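Local coordinates for intimin adherence protein (Escherichia coli O157:H7, PDB 3NCX) that mediates intimate attachment of the bacterium to host cells, most likely by binding the bacterially supplied receptor Tir through its C-type-lectin-like domain, at residues A[101-106]-A[180-185]; A[147-152]-A[174-179]; A[94-99]-A[121-126]. The protein carries 1 engineered substitution. All coordinates share one frame; numbering follows the deposited sequence.

Contact 1: A[101-106]-A[180-185]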
ATOM      1  N   ASP A 101       5.241 -10.654  -5.610  1.00 18.55           N
ATOM      2  CA  ASP A 101       4.985 -11.797  -6.474  1.00 16.12           C
ATOM      3  C   ASP A 101       5.242 -13.095  -5.718  1.00 15.28           C
ATOM      4  O   ASP A 101       5.304 -13.104  -4.490  1.00 16.07           O
ATOM      5  CB  ASP A 101       5.839 -11.724  -7.740  1.00 21.88           C
ATOM      6  CG  ASP A 101       5.278 -10.752  -8.766  1.00 30.53           C
ATOM      7  OD1 ASP A 101       5.454  -9.528  -8.592  1.00 24.74           O
ATOM      8  OD2 ASP A 101       4.660 -11.215  -9.749  1.00 37.86           O
ATOM      9  N   LYS A 102       5.388 -14.192  -6.451  1.00 17.70           N
ATOM     10  CA  LYS A 102       5.583 -15.495  -5.827  1.00 22.08           C
ATOM     11  C   LYS A 102       7.001 -15.663  -5.282  1.00 20.80           C
ATOM     12  O   LYS A 102       7.880 -14.842  -5.543  1.00 15.64           O
ATOM     13  CB  LYS A 102       5.247 -16.619  -6.811  1.00 21.17           C
ATOM     14  CG  LYS A 102       5.952 -16.514  -8.155  1.00 24.56           C
ATOM     15  CD  LYS A 102       5.604 -17.701  -9.044  1.00 46.38           C
ATOM     16  CE  LYS A 102       6.119 -17.512 -10.463  1.00 43.18           C
ATOM     17  NZ  LYS A 102       7.599 -17.370 -10.508  1.00 49.42           N
ATOM     18  N   GLN A 103       7.210 -16.730  -4.514  1.00 23.73           N
ATOM     19  CA  GLN A 103       8.520 -17.025  -3.947  1.00 16.54           C
ATOM     20  C   GLN A 103       9.443 -17.603  -5.011  1.00 19.13           C
ATOM     21  O   GLN A 103       9.004 -18.354  -5.884  1.00 18.93           O
ATOM     22  CB  GLN A 103       8.391 -18.000  -2.775  1.00 13.72           C
ATOM     23  CG  GLN A 103       7.493 -17.508  -1.649  1.00 15.30           C
ATOM     24  CD  GLN A 103       7.429 -18.481  -0.486  1.00 14.49           C
ATOM     25  OE1 GLN A 103       7.966 -19.586  -0.555  1.00 22.99           O
ATOM     26  NE2 GLN A 103       6.773 -18.073   0.592  1.00 13.51           N
ATOM     27  N   ALA A 104      10.723 -17.248  -4.933  1.00 20.14           N
ATOM     28  CA  ALA A 104      11.709 -17.693  -5.912  1.00 24.16           C
ATOM     29  C   ALA A 104      13.127 -17.474  -5.395  1.00 19.14           C
ATOM     30  O   ALA A 104      13.327 -16.821  -4.372  1.00 16.49           O
ATOM     31  CB  ALA A 104      11.509 -16.956  -7.231  1.00 17.93           C
ATOM     32  N   TYR A 105      14.109 -18.026  -6.101  1.00 17.67           N
ATOM     33  CA  TYR A 105      15.506 -17.787  -5.765  1.00 20.13           C
ATOM     34  C   TYR A 105      15.914 -16.426  -6.312  1.00 19.84           C
ATOM     35  O   TYR A 105      15.234 -15.877  -7.179  1.00 19.21           O
ATOM     36  CB  TYR A 105      16.401 -18.886  -6.336  1.00 19.66           C
ATOM     37  CG  TYR A 105      16.077 -20.268  -5.816  1.00 18.60           C
ATOM     38  CD1 TYR A 105      15.449 -20.441  -4.590  1.00 18.12           C
ATOM     39  CD2 TYR A 105      16.398 -21.400  -6.552  1.00 20.15           C
ATOM     40  CE1 TYR A 105      15.151 -21.700  -4.111  1.00 20.67           C
ATOM     41  CE2 TYR A 105      16.103 -22.664  -6.083  1.00 24.28           C
ATOM     42  CZ  TYR A 105      15.479 -22.810  -4.862  1.00 27.55           C
ATOM     43  OH  TYR A 105      15.184 -24.070  -4.392  1.00 26.60           O
ATOM     44  N   TYR A 106      17.016 -15.881  -5.809  1.00 18.59           N
ATOM     45  CA  TYR A 106      17.423 -14.530  -6.183  1.00 22.18           C
ATOM     46  C   TYR A 106      17.433 -14.315  -7.695  1.00 20.51           C
ATOM     47  O   TYR A 106      16.803 -13.384  -8.198  1.00 26.93           O
ATOM     48  CB  TYR A 106      18.793 -14.173  -5.601  1.00 21.22           C
ATOM     49  CG  TYR A 106      19.176 -12.732  -5.859  1.00 21.60           C
ATOM     50  CD1 TYR A 106      19.838 -12.366  -7.023  1.00 22.27           C
ATOM     51  CD2 TYR A 106      18.855 -11.736  -4.947  1.00 18.64           C
ATOM     52  CE1 TYR A 106      20.179 -11.050  -7.267  1.00 20.52           C
ATOM     53  CE2 TYR A 106      19.193 -10.417  -5.182  1.00 19.33           C
ATOM     54  CZ  TYR A 106      19.854 -10.080  -6.343  1.00 21.51           C
ATOM     55  OH  TYR A 106      20.192  -8.768  -6.580  1.00 24.24           O
ATOM     56  N   THR A 180      17.768 -19.896  -1.750  1.00 18.65           N
ATOM     57  CA  THR A 180      17.033 -20.160  -0.522  1.00 17.93           C
ATOM     58  C   THR A 180      15.534 -20.095  -0.785  1.00 15.95           C
ATOM     59  O   THR A 180      15.054 -19.158  -1.420  1.00 20.11           O
ATOM     60  CB  THR A 180      17.396 -19.147   0.583  1.00 15.73           C
ATOM     61  OG1 THR A 180      18.788 -19.261   0.901  1.00 15.75           O
ATOM     62  CG2 THR A 180      16.574 -19.403   1.835  1.00 11.34           C
ATOM     63  N   PRO A 181      14.790 -21.101  -0.305  1.00 14.61           N
ATOM     64  CA  PRO A 181      13.332 -21.118  -0.449  1.00 18.98           C
ATOM     65  C   PRO A 181      12.656 -20.162   0.530  1.00 17.49           C
ATOM     66  O   PRO A 181      13.328 -19.588   1.385  1.00 15.15           O
ATOM     67  CB  PRO A 181      12.970 -22.563  -0.103  1.00 14.82           C
ATOM     68  CG  PRO A 181      14.037 -22.985   0.846  1.00 15.32           C
ATOM     69  CD  PRO A 181      15.293 -22.317   0.358  1.00 16.14           C
ATOM     70  N   ASN A 182      11.344 -19.998   0.394  1.00 16.26           N
ATOM     71  CA  ASN A 182      10.561 -19.168   1.306  1.00 17.00           C
ATOM     72  C   ASN A 182      10.883 -17.677   1.227  1.00 16.27           C
ATOM     73  O   ASN A 182      10.677 -16.941   2.191  1.00 19.75           O
ATOM     74  CB  ASN A 182      10.711 -19.661   2.748  1.00 14.53           C
ATOM     75  CG  ASN A 182      10.273 -21.103   2.920  1.00 17.48           C
ATOM     76  OD1 ASN A 182      11.084 -21.977   3.230  1.00 21.01           O
ATOM     77  ND2 ASN A 182       8.985 -21.360   2.722  1.00 15.56           N
ATOM     78  N   VAL A 183      11.381 -17.230   0.079  1.00 17.44           N
ATOM     79  CA  VAL A 183      11.681 -15.814  -0.117  1.00 16.20           C
ATOM     80  C   VAL A 183      10.878 -15.246  -1.282  1.00 15.93           C
ATOM     81  O   VAL A 183      10.947 -15.757  -2.400  1.00 19.99           O
ATOM     82  CB  VAL A 183      13.181 -15.574  -0.369  1.00 12.33           C
ATOM     83  CG1 VAL A 183      13.468 -14.085  -0.426  1.00 11.54           C
ATOM     84  CG2 VAL A 183      14.015 -16.238   0.714  1.00 11.05           C
ATOM     85  N   TYR A 184      10.119 -14.187  -1.015  1.00 15.44           N
ATOM     86  CA  TYR A 184       9.252 -13.587  -2.024  1.00 15.51           C
ATOM     87  C   TYR A 184      10.002 -12.653  -2.965  1.00 15.97           C
ATOM     88  O   TYR A 184      10.921 -11.945  -2.552  1.00 16.67           O
ATOM     89  CB  TYR A 184       8.098 -12.830  -1.362  1.00 10.84           C
ATOM     90  CG  TYR A 184       7.037 -13.730  -0.778  1.00 14.83           C
ATOM     91  CD1 TYR A 184       7.162 -14.238   0.506  1.00 16.78           C
ATOM     92  CD2 TYR A 184       5.910 -14.074  -1.512  1.00 13.07           C
ATOM     93  CE1 TYR A 184       6.197 -15.063   1.045  1.00 15.98           C
ATOM     94  CE2 TYR A 184       4.940 -14.899  -0.982  1.00 13.65           C
ATOM     95  CZ  TYR A 184       5.087 -15.391   0.298  1.00 17.63           C
ATOM     96  OH  TYR A 184       4.122 -16.214   0.834  1.00 16.29           O
ATOM     97  N   ALA A 185       9.601 -12.657  -4.232  1.00 13.85           N
ATOM     98  CA  ALA A 185      10.142 -11.721  -5.207  1.00 14.41           C
ATOM     99  C   ALA A 185       9.339 -10.428  -5.167  1.00 14.46           C
ATOM    100  O   ALA A 185       8.241 -10.353  -5.718  1.00 16.47           O
ATOM    101  CB  ALA A 185      10.108 -12.324  -6.601  1.00 17.08           C
TER
HETATM  102  O   HOH W   1       6.978 -19.379   3.292  1.00 13.23           O
HETATM  103  O   HOH W   2      12.392 -18.619  -2.078  1.00  9.62           O

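Contact 2: A[147-152]-A[174-179]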
ATOM      1  N   THR A 147       9.341 -12.511   3.701  1.00 17.93           N
ATOM      2  CA  THR A 147      10.751 -12.225   3.469  1.00 16.56           C
ATOM      3  C   THR A 147      10.947 -11.773   2.026  1.00 15.75           C
ATOM      4  O   THR A 147      10.481 -12.429   1.093  1.00 12.68           O
ATOM      5  CB  THR A 147      11.637 -13.459   3.752  1.00 12.90           C
ATOM      6  OG1 THR A 147      11.487 -13.858   5.120  1.00  7.33           O
ATOM      7  CG2 THR A 147      13.096 -13.140   3.485  1.00 12.96           C
ATOM      8  N   ALA A 148      11.635 -10.650   1.848  1.00 11.94           N
ATOM      9  CA  ALA A 148      11.830 -10.081   0.519  1.00 16.11           C
ATOM     10  C   ALA A 148      13.307  -9.961   0.150  1.00 19.69           C
ATOM     11  O   ALA A 148      14.137  -9.601   0.984  1.00 18.38           O
ATOM     12  CB  ALA A 148      11.148  -8.722   0.425  1.00 11.44           C
ATOM     13  N   TRP A 149      13.630 -10.263  -1.104  1.00 18.10           N
ATOM     14  CA  TRP A 149      14.996 -10.114  -1.593  1.00 20.52           C
ATOM     15  C   TRP A 149      15.395  -8.645  -1.657  1.00 16.75           C
ATOM     16  O   TRP A 149      14.586  -7.787  -2.006  1.00 16.40           O
ATOM     17  CB  TRP A 149      15.151 -10.728  -2.990  1.00 18.58           C
ATOM     18  CG  TRP A 149      15.191 -12.228  -3.021  1.00 19.87           C
ATOM     19  CD1 TRP A 149      14.253 -13.062  -3.563  1.00 19.39           C
ATOM     20  CD2 TRP A 149      16.224 -13.072  -2.500  1.00 21.02           C
ATOM     21  NE1 TRP A 149      14.639 -14.371  -3.409  1.00 17.76           N
ATOM     22  CE2 TRP A 149      15.845 -14.405  -2.759  1.00 22.26           C
ATOM     23  CE3 TRP A 149      17.432 -12.829  -1.837  1.00 16.94           C
ATOM     24  CZ2 TRP A 149      16.629 -15.494  -2.376  1.00 15.39           C
ATOM     25  CZ3 TRP A 149      18.210 -13.911  -1.460  1.00 20.79           C
ATOM     26  CH2 TRP A 149      17.805 -15.227  -1.730  1.00 17.44           C
ATOM     27  N   ILE A 150      16.645  -8.357  -1.312  1.00 20.94           N
ATOM     28  CA  ILE A 150      17.228  -7.047  -1.566  1.00 21.60           C
ATOM     29  C   ILE A 150      18.224  -7.215  -2.706  1.00 22.58           C
ATOM     30  O   ILE A 150      18.873  -8.254  -2.809  1.00 17.45           O
ATOM     31  CB  ILE A 150      17.949  -6.472  -0.321  1.00 17.48           C
ATOM     32  CG1 ILE A 150      16.946  -5.869   0.664  1.00 14.64           C
ATOM     33  CG2 ILE A 150      18.941  -5.394  -0.726  1.00 23.03           C
ATOM     34  CD1 ILE A 150      16.055  -6.875   1.340  1.00 20.71           C
ATOM     35  N   LYS A 151      18.331  -6.212  -3.573  1.00 22.46           N
ATOM     36  CA  LYS A 151      19.288  -6.278  -4.672  1.00 22.26           C
ATOM     37  C   LYS A 151      20.701  -6.474  -4.134  1.00 25.13           C
ATOM     38  O   LYS A 151      21.210  -5.642  -3.381  1.00 30.49           O
ATOM     39  CB  LYS A 151      19.218  -5.023  -5.540  1.00 23.02           C
ATOM     40  CG  LYS A 151      20.174  -5.046  -6.723  1.00 25.97           C
ATOM     41  CD  LYS A 151      19.936  -3.874  -7.658  1.00 26.89           C
ATOM     42  CE  LYS A 151      20.930  -3.880  -8.806  1.00 26.74           C
ATOM     43  NZ  LYS A 151      20.886  -5.158  -9.571  1.00 33.21           N
ATOM     44  N   GLN A 152      21.328  -7.580  -4.521  1.00 25.17           N
ATOM     45  CA  GLN A 152      22.635  -7.953  -3.990  1.00 27.90           C
ATOM     46  C   GLN A 152      23.744  -7.003  -4.430  1.00 26.39           C
ATOM     47  O   GLN A 152      23.805  -6.595  -5.590  1.00 21.80           O
ATOM     48  CB  GLN A 152      22.986  -9.395  -4.377  1.00 25.05           C
ATOM     49  CG  GLN A 152      23.107  -9.635  -5.874  1.00 24.73           C
ATOM     50  CD  GLN A 152      23.466 -11.073  -6.209  1.00 23.91           C
ATOM     51  OE1 GLN A 152      23.727 -11.407  -7.365  1.00 22.94           O
ATOM     52  NE2 GLN A 152      23.482 -11.931  -5.195  1.00 20.90           N
ATOM     53  N   PRO A 174      21.339 -10.872   6.482  1.00 21.78           N
ATOM     54  CA  PRO A 174      22.422 -10.876   5.494  1.00 16.66           C
ATOM     55  C   PRO A 174      22.904 -12.290   5.188  1.00 14.23           C
ATOM     56  O   PRO A 174      22.524 -13.232   5.880  1.00 17.08           O
ATOM     57  CB  PRO A 174      23.527 -10.105   6.210  1.00 17.20           C
ATOM     58  CG  PRO A 174      23.335 -10.471   7.643  1.00 16.72           C
ATOM     59  CD  PRO A 174      21.842 -10.603   7.841  1.00 20.85           C
ATOM     60  N   GLY A 175      23.730 -12.426   4.155  1.00 14.08           N
ATOM     61  CA  GLY A 175      24.363 -13.694   3.833  1.00 14.74           C
ATOM     62  C   GLY A 175      23.416 -14.835   3.511  1.00 17.51           C
ATOM     63  O   GLY A 175      23.741 -16.002   3.733  1.00 19.03           O
ATOM     64  N   VAL A 176      22.244 -14.503   2.983  1.00 17.49           N
ATOM     65  CA  VAL A 176      21.285 -15.517   2.570  1.00 16.83           C
ATOM     66  C   VAL A 176      21.641 -16.042   1.185  1.00 17.46           C
ATOM     67  O   VAL A 176      21.694 -15.278   0.222  1.00 20.54           O
ATOM     68  CB  VAL A 176      19.851 -14.957   2.535  1.00 17.34           C
ATOM     69  CG1 VAL A 176      18.886 -16.007   2.007  1.00 12.23           C
ATOM     70  CG2 VAL A 176      19.434 -14.479   3.917  1.00 16.56           C
ATOM     71  N   ASN A 177      21.891 -17.344   1.086  1.00 19.08           N
ATOM     72  CA  ASN A 177      22.217 -17.949  -0.200  1.00 18.91           C
ATOM     73  C   ASN A 177      21.127 -17.682  -1.230  1.00 18.07           C
ATOM     74  O   ASN A 177      19.939 -17.745  -0.917  1.00 20.77           O
ATOM     75  CB  ASN A 177      22.461 -19.451  -0.054  1.00 14.62           C
ATOM     76  CG  ASN A 177      23.660 -19.764   0.816  1.00 17.16           C
ATOM     77  OD1 ASN A 177      23.667 -20.747   1.556  1.00 30.69           O
ATOM     78  ND2 ASN A 177      24.684 -18.923   0.737  1.00 16.28           N
ATOM     79  N   VAL A 178      21.534 -17.376  -2.457  1.00 19.93           N
ATOM     80  CA  VAL A 178      20.586 -17.016  -3.507  1.00 19.79           C
ATOM     81  C   VAL A 178      19.510 -18.081  -3.700  1.00 18.72           C
ATOM     82  O   VAL A 178      18.344 -17.760  -3.934  1.00 20.49           O
ATOM     83  CB  VAL A 178      21.295 -16.736  -4.851  1.00 17.80           C
ATOM     84  CG1 VAL A 178      22.134 -15.469  -4.756  1.00 13.72           C
ATOM     85  CG2 VAL A 178      22.150 -17.925  -5.266  1.00 20.27           C
ATOM     86  N   ASN A 179      19.901 -19.346  -3.593  1.00 17.67           N
ATOM     87  CA  ASN A 179      18.967 -20.449  -3.778  1.00 19.89           C
ATOM     88  C   ASN A 179      18.291 -20.874  -2.481  1.00 21.79           C
ATOM     89  O   ASN A 179      18.244 -22.060  -2.152  1.00 20.75           O
ATOM     90  CB  ASN A 179      19.665 -21.644  -4.427  1.00 22.80           C
ATOM     91  CG  ASN A 179      20.120 -21.352  -5.841  1.00 19.31           C
ATOM     92  OD1 ASN A 179      19.516 -20.541  -6.544  1.00 17.43           O
ATOM     93  ND2 ASN A 179      21.190 -22.012  -6.266  1.00 24.09           N
TER

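Contact 3: A[94-99]-A[121-126]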
ATOM      1  N   PRO A  94       2.443   7.579  -6.543  1.00 19.07           N
ATOM      2  CA  PRO A  94       3.593   7.438  -5.648  1.00 23.18           C
ATOM      3  C   PRO A  94       4.920   7.570  -6.385  1.00 21.98           C
ATOM      4  O   PRO A  94       4.963   7.425  -7.606  1.00 18.82           O
ATOM      5  CB  PRO A  94       3.440   6.009  -5.127  1.00 19.75           C
ATOM      6  CG  PRO A  94       2.789   5.288  -6.248  1.00 23.14           C
ATOM      7  CD  PRO A  94       1.828   6.278  -6.859  1.00 24.67           C
ATOM      8  N   SER A  95       5.988   7.851  -5.645  1.00 19.59           N
ATOM      9  CA  SER A  95       7.327   7.816  -6.213  1.00 18.01           C
ATOM     10  C   SER A  95       7.628   6.387  -6.644  1.00 20.26           C
ATOM     11  O   SER A  95       8.210   6.154  -7.701  1.00 27.37           O
ATOM     12  CB  SER A  95       8.364   8.297  -5.196  1.00 23.49           C
ATOM     13  OG  SER A  95       8.328   7.514  -4.017  1.00 26.31           O
ATOM     14  N   TYR A  96       7.219   5.432  -5.813  1.00 22.70           N
ATOM     15  CA  TYR A  96       7.303   4.019  -6.167  1.00 20.19           C
ATOM     16  C   TYR A  96       6.286   3.192  -5.388  1.00 20.96           C
ATOM     17  O   TYR A  96       5.818   3.603  -4.325  1.00 16.45           O
ATOM     18  CB  TYR A  96       8.718   3.471  -5.945  1.00 15.62           C
ATOM     19  CG  TYR A  96       9.137   3.345  -4.496  1.00 18.70           C
ATOM     20  CD1 TYR A  96       8.681   2.295  -3.705  1.00 25.77           C
ATOM     21  CD2 TYR A  96      10.013   4.261  -3.924  1.00 22.15           C
ATOM     22  CE1 TYR A  96       9.071   2.173  -2.381  1.00 22.11           C
ATOM     23  CE2 TYR A  96      10.409   4.144  -2.603  1.00 23.31           C
ATOM     24  CZ  TYR A  96       9.935   3.099  -1.837  1.00 23.24           C
ATOM     25  OH  TYR A  96      10.328   2.983  -0.522  1.00 17.25           O
ATOM     26  N   MET A  97       5.943   2.028  -5.928  1.00 18.83           N
ATOM     27  CA  MET A  97       5.028   1.116  -5.259  1.00 16.88           C
ATOM     28  C   MET A  97       5.619  -0.287  -5.215  1.00 16.43           C
ATOM     29  O   MET A  97       6.231  -0.742  -6.181  1.00 18.40           O
ATOM     30  CB  MET A  97       3.673   1.093  -5.964  1.00 19.72           C
ATOM     31  CG  MET A  97       2.651   0.198  -5.291  1.00 14.07           C
ATOM     32  SD  MET A  97       1.195  -0.074  -6.312  1.00 16.03           S
ATOM     33  CE  MET A  97       1.927  -0.887  -7.730  1.00 22.13           C
ATOM     34  N   ILE A  98       5.431  -0.967  -4.090  1.00 19.80           N
ATOM     35  CA  ILE A  98       5.983  -2.304  -3.900  1.00 18.53           C
ATOM     36  C   ILE A  98       4.969  -3.396  -4.233  1.00 18.72           C
ATOM     37  O   ILE A  98       3.832  -3.371  -3.757  1.00 22.50           O
ATOM     38  CB  ILE A  98       6.516  -2.489  -2.461  1.00 15.55           C
ATOM     39  CG1 ILE A  98       8.045  -2.475  -2.457  1.00 21.66           C
ATOM     40  CG2 ILE A  98       6.003  -3.777  -1.846  1.00 23.38           C
ATOM     41  CD1 ILE A  98       8.642  -1.185  -2.962  1.00 24.08           C
ATOM     42  N   LYS A  99       5.387  -4.344  -5.066  1.00 18.38           N
ATOM     43  CA  LYS A  99       4.546  -5.477  -5.428  1.00 20.35           C
ATOM     44  C   LYS A  99       5.130  -6.762  -4.861  1.00 18.63           C
ATOM     45  O   LYS A  99       6.346  -6.918  -4.775  1.00 20.29           O
ATOM     46  CB  LYS A  99       4.424  -5.609  -6.948  1.00 27.63           C
ATOM     47  CG  LYS A  99       3.687  -4.476  -7.636  1.00 23.34           C
ATOM     48  CD  LYS A  99       3.498  -4.782  -9.116  1.00 27.39           C
ATOM     49  CE  LYS A  99       2.851  -3.616  -9.848  1.00 40.13           C
ATOM     50  NZ  LYS A  99       2.665  -3.903 -11.300  1.00 36.47           N
ATOM     51  N   GLN A 121      17.653  -1.905   1.820  1.00 14.22           N
ATOM     52  CA  GLN A 121      16.721  -2.320   2.860  1.00 16.47           C
ATOM     53  C   GLN A 121      15.755  -1.191   3.204  1.00 22.01           C
ATOM     54  O   GLN A 121      14.622  -1.431   3.619  1.00 18.83           O
ATOM     55  CB  GLN A 121      17.480  -2.759   4.112  1.00 14.08           C
ATOM     56  CG  GLN A 121      16.587  -3.031   5.308  1.00 20.70           C
ATOM     57  CD  GLN A 121      17.362  -3.509   6.517  1.00 20.71           C
ATOM     58  OE1 GLN A 121      18.174  -4.430   6.426  1.00 22.48           O
ATOM     59  NE2 GLN A 121      17.118  -2.881   7.660  1.00 16.80           N
ATOM     60  N   THR A 122      16.215   0.043   3.026  1.00 21.29           N
ATOM     61  CA  THR A 122      15.405   1.216   3.321  1.00 20.69           C
ATOM     62  C   THR A 122      14.194   1.296   2.394  1.00 26.57           C
ATOM     63  O   THR A 122      13.108   1.704   2.811  1.00 24.34           O
ATOM     64  CB  THR A 122      16.232   2.509   3.215  1.00 21.01           C
ATOM     65  OG1 THR A 122      17.280   2.487   4.191  1.00 28.65           O
ATOM     66  CG2 THR A 122      15.358   3.724   3.457  1.00 32.30           C
ATOM     67  N   VAL A 123      14.381   0.905   1.138  1.00 18.30           N
ATOM     68  CA  VAL A 123      13.279   0.898   0.185  1.00 16.32           C
ATOM     69  C   VAL A 123      12.103   0.113   0.756  1.00 17.40           C
ATOM     70  O   VAL A 123      10.944   0.480   0.563  1.00 19.70           O
ATOM     71  CB  VAL A 123      13.697   0.287  -1.162  1.00 17.72           C
ATOM     72  CG1 VAL A 123      12.531   0.306  -2.137  1.00 18.07           C
ATOM     73  CG2 VAL A 123      14.886   1.039  -1.737  1.00 22.00           C
ATOM     74  N   LEU A 124      12.413  -0.960   1.477  1.00 19.57           N
ATOM     75  CA  LEU A 124      11.389  -1.827   2.049  1.00 20.21           C
ATOM     76  C   LEU A 124      10.980  -1.404   3.459  1.00 17.07           C
ATOM     77  O   LEU A 124       9.796  -1.405   3.794  1.00 17.41           O
ATOM     78  CB  LEU A 124      11.869  -3.280   2.059  1.00 23.74           C
ATOM     79  CG  LEU A 124      12.086  -3.936   0.694  1.00 19.95           C
ATOM     80  CD1 LEU A 124      12.789  -5.276   0.846  1.00 21.51           C
ATOM     81  CD2 LEU A 124      10.762  -4.102  -0.034  1.00 18.85           C
ATOM     82  N   SER A 125      11.961  -1.049   4.282  1.00 19.18           N
ATOM     83  CA  SER A 125      11.690  -0.655   5.661  1.00 16.53           C
ATOM     84  C   SER A 125      10.907   0.652   5.719  1.00 19.61           C
ATOM     85  O   SER A 125      10.118   0.870   6.638  1.00 18.70           O
ATOM     86  CB  SER A 125      12.992  -0.529   6.457  1.00 15.67           C
ATOM     87  OG  SER A 125      13.835   0.467   5.906  1.00 19.52           O
ATOM     88  N   ASP A 126      11.128   1.518   4.734  1.00 19.43           N
ATOM     89  CA  ASP A 126      10.403   2.779   4.649  1.00 17.28           C
ATOM     90  C   ASP A 126       8.917   2.534   4.443  1.00 20.24           C
ATOM     91  O   ASP A 126       8.077   3.310   4.901  1.00 21.52           O
ATOM     92  CB  ASP A 126      10.951   3.649   3.517  1.00 16.64           C
ATOM     93  CG  ASP A 126      12.124   4.501   3.954  1.00 16.42           C
ATOM     94  OD1 ASP A 126      12.703   4.214   5.021  1.00 17.17           O
ATOM     95  OD2 ASP A 126      12.467   5.457   3.229  1.00 19.31           O
TER
HETATM   96  O   HOH W   3      12.319   5.275   0.293  1.00 27.03           O

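Contact 1: A[101-106]-A[180-185]
The end of strand 97-103 and the start of strand 184-188 run antiparallel, with Gln103 and Tyr184 forming a non-hydrogen-bonded pair. Three backbone bonds join them: Asp101 N gives its hydrogen to Ala185 O (3.0 Å), Ala185 N to Lys102 O (3.1 Å), and Ala104 N to Val183 O (2.9 Å). The last runs nearly along the C=O axis, at 170°. Because Ala185 uses its N-H on Lys102 and its carbonyl on Asp101, two consecutive residues share one partner, the arrangement of a beta bulge. Among the side chains, Gln103 carries the contact. Its CG, anti to the carbonyl carbon, sits over the middle of the Tyr184 ring, 3.6 Å from the centroid, a CH-pi contact almost straight down the ring normal. From there the chain extends so that the amide stands upright on the ring, the two planes 88° apart. Asp101 O meets the same ring at its edge. The amide end also turns to Asn182: one water accepts from Gln103 NE2 (3.0 Å) and from Asn182 ND2, tying together two side chains that do not bond directly. A second water accepts from Val183 N (2.8 Å) and lies beside the carbonyl oxygens of Ala104 and Thr180. Beyond it, the edge of the Tyr105 ring faces the Thr180 carbonyl, CD1 lying 3.4 Å from Thr180 O. Tyr105 is the N-cap residue of helix 106-112, so the chain leaves the sheet straight into that helix, whose Ala109 lies against Ala185 and whose Ile112 touches Ala104. On the side of 180-185 lies strand 147-149, whose Thr147 bonds to the Tyr184 backbone and whose Trp149 NE1 bonds to Ala104 O.

Contact 2: A[147-152]-A[174-179]
Within the C-type-lectin-like fold of intimin, Trp149 spans the distance between the two outer strands of a three-stranded antiparallel sheet, 147-149 and 172-177, which are separated by the middle strand 161-166. The backbones stay well apart, with the CA atoms of Trp149 and Val178 at 9.1 Å, and no hydrogen bond joins the segments. From CB, the side chain starts across the line to 174-179; CG is anti to the carbonyl carbon, and the second torsion (113°) swings the six-membered ring out toward the far strand. The five-membered ring remains on the near side, where NE1 bonds to the carbonyl oxygen of Ala104 while Val183 packs alongside. Contact with 174-179 begins at the benzo end. CZ2 lies 3.2 Å from Val178 O. Next to it, CH2 meets Asn177 O at 3.4 Å, with that oxygen close to the indole plane, so the ring presents its C-H edge to the carbonyl; Asn177 O also has the hydroxyl of Thr180 as a hydrogen-bonding partner. CH2 and its neighbour CZ3 further touch the CG1 methyl of Val176, approached obliquely, CH2 coming to 4.0 Å of CG1. A buried indole thus has its one N-H satisfied at one end and its hydrocarbon end set against Val176 to Val178, just past the corner the chain turns at Gly175. Tyr106, at the start of helix 106-112, packs edge-to-face with this indole, and its hydroxyl is hydrogen-bonded to the backbone N of Gln152. Gln152 adds a smaller contact. Its CG occupies the crowded position between backbone N and carbonyl carbon, its chain runs extended, and its amide makes a weak hydrogen bond to Val161 O; the same nitrogen, NE2, rests 3.8 Å from Val178 CG1.

Contact 3: A[94-99]-A[121-126]
Tyr96 reaches out from 94-99, the segment that carries the beginning of the sheet strand, and lays the phenol end of its ring against Val123, on helix 121-131: a helix-on-sheet packing within the C-type-lectin-like fold. CG takes the crowded position between the backbone N and the carbonyl carbon (chi1 70°), which directs the ring at the helix. Its CZ meets the CG1 methyl of Val123 at 3.8 Å, the two side chains crossing obliquely. At the tip, the hydroxyl donates to a helix carbonyl, Tyr96 OH standing 2.8 Å from Val123 O, in the carbonyl plane and on a lone pair, with a C=O...O angle of 122°. Val123 is therefore met twice, by its methyl and by its main-chain oxygen. Deeper in, Ile98 points its side chain the same way. The Ile98 and Leu124 side chains cross at about a right angle, Ile98 CG1 lying 4.0 Å from Leu124 CD2, and Ile98 CD1 approaches Val123 CG1. Val188 of strand 184-188, next to 97-103 in the sheet, touches Tyr96, Ile98 and Val123 alike, joining sheet and helix in one apolar layer. Beside the hydroxyl the contact turns polar: a water in the plane of the Tyr96 ring donates to Tyr96 OH (3.1 Å) and also to Asp126 OD2 (2.9 Å), one helical turn beyond Val123.

Overall arrangement
All three contacts belong to the C-type-lectin-like domain. Contacts 1 and 3 use opposite ends of strand 97-103, with centres 18 Å apart; contact 3 packs its beginning on helix 121-131, and contact 1 pairs its end with strand 184-188. The centres of contacts 1 and 2 are 9 Å apart, joined through Thr147 with Tyr184 and Tyr106 with Gln152. Along the chain, contact 2 falls between the two segments of contact 1, contact 3 closes before contact 2 opens, and the segments of contacts 1 and 3 alternate. Leu124 CD1 links contacts 2 and 3, packing on Ala148 and Ile150. Two small sheets and their helices thus form one domain, probably the part that presents the Tir-binding surface.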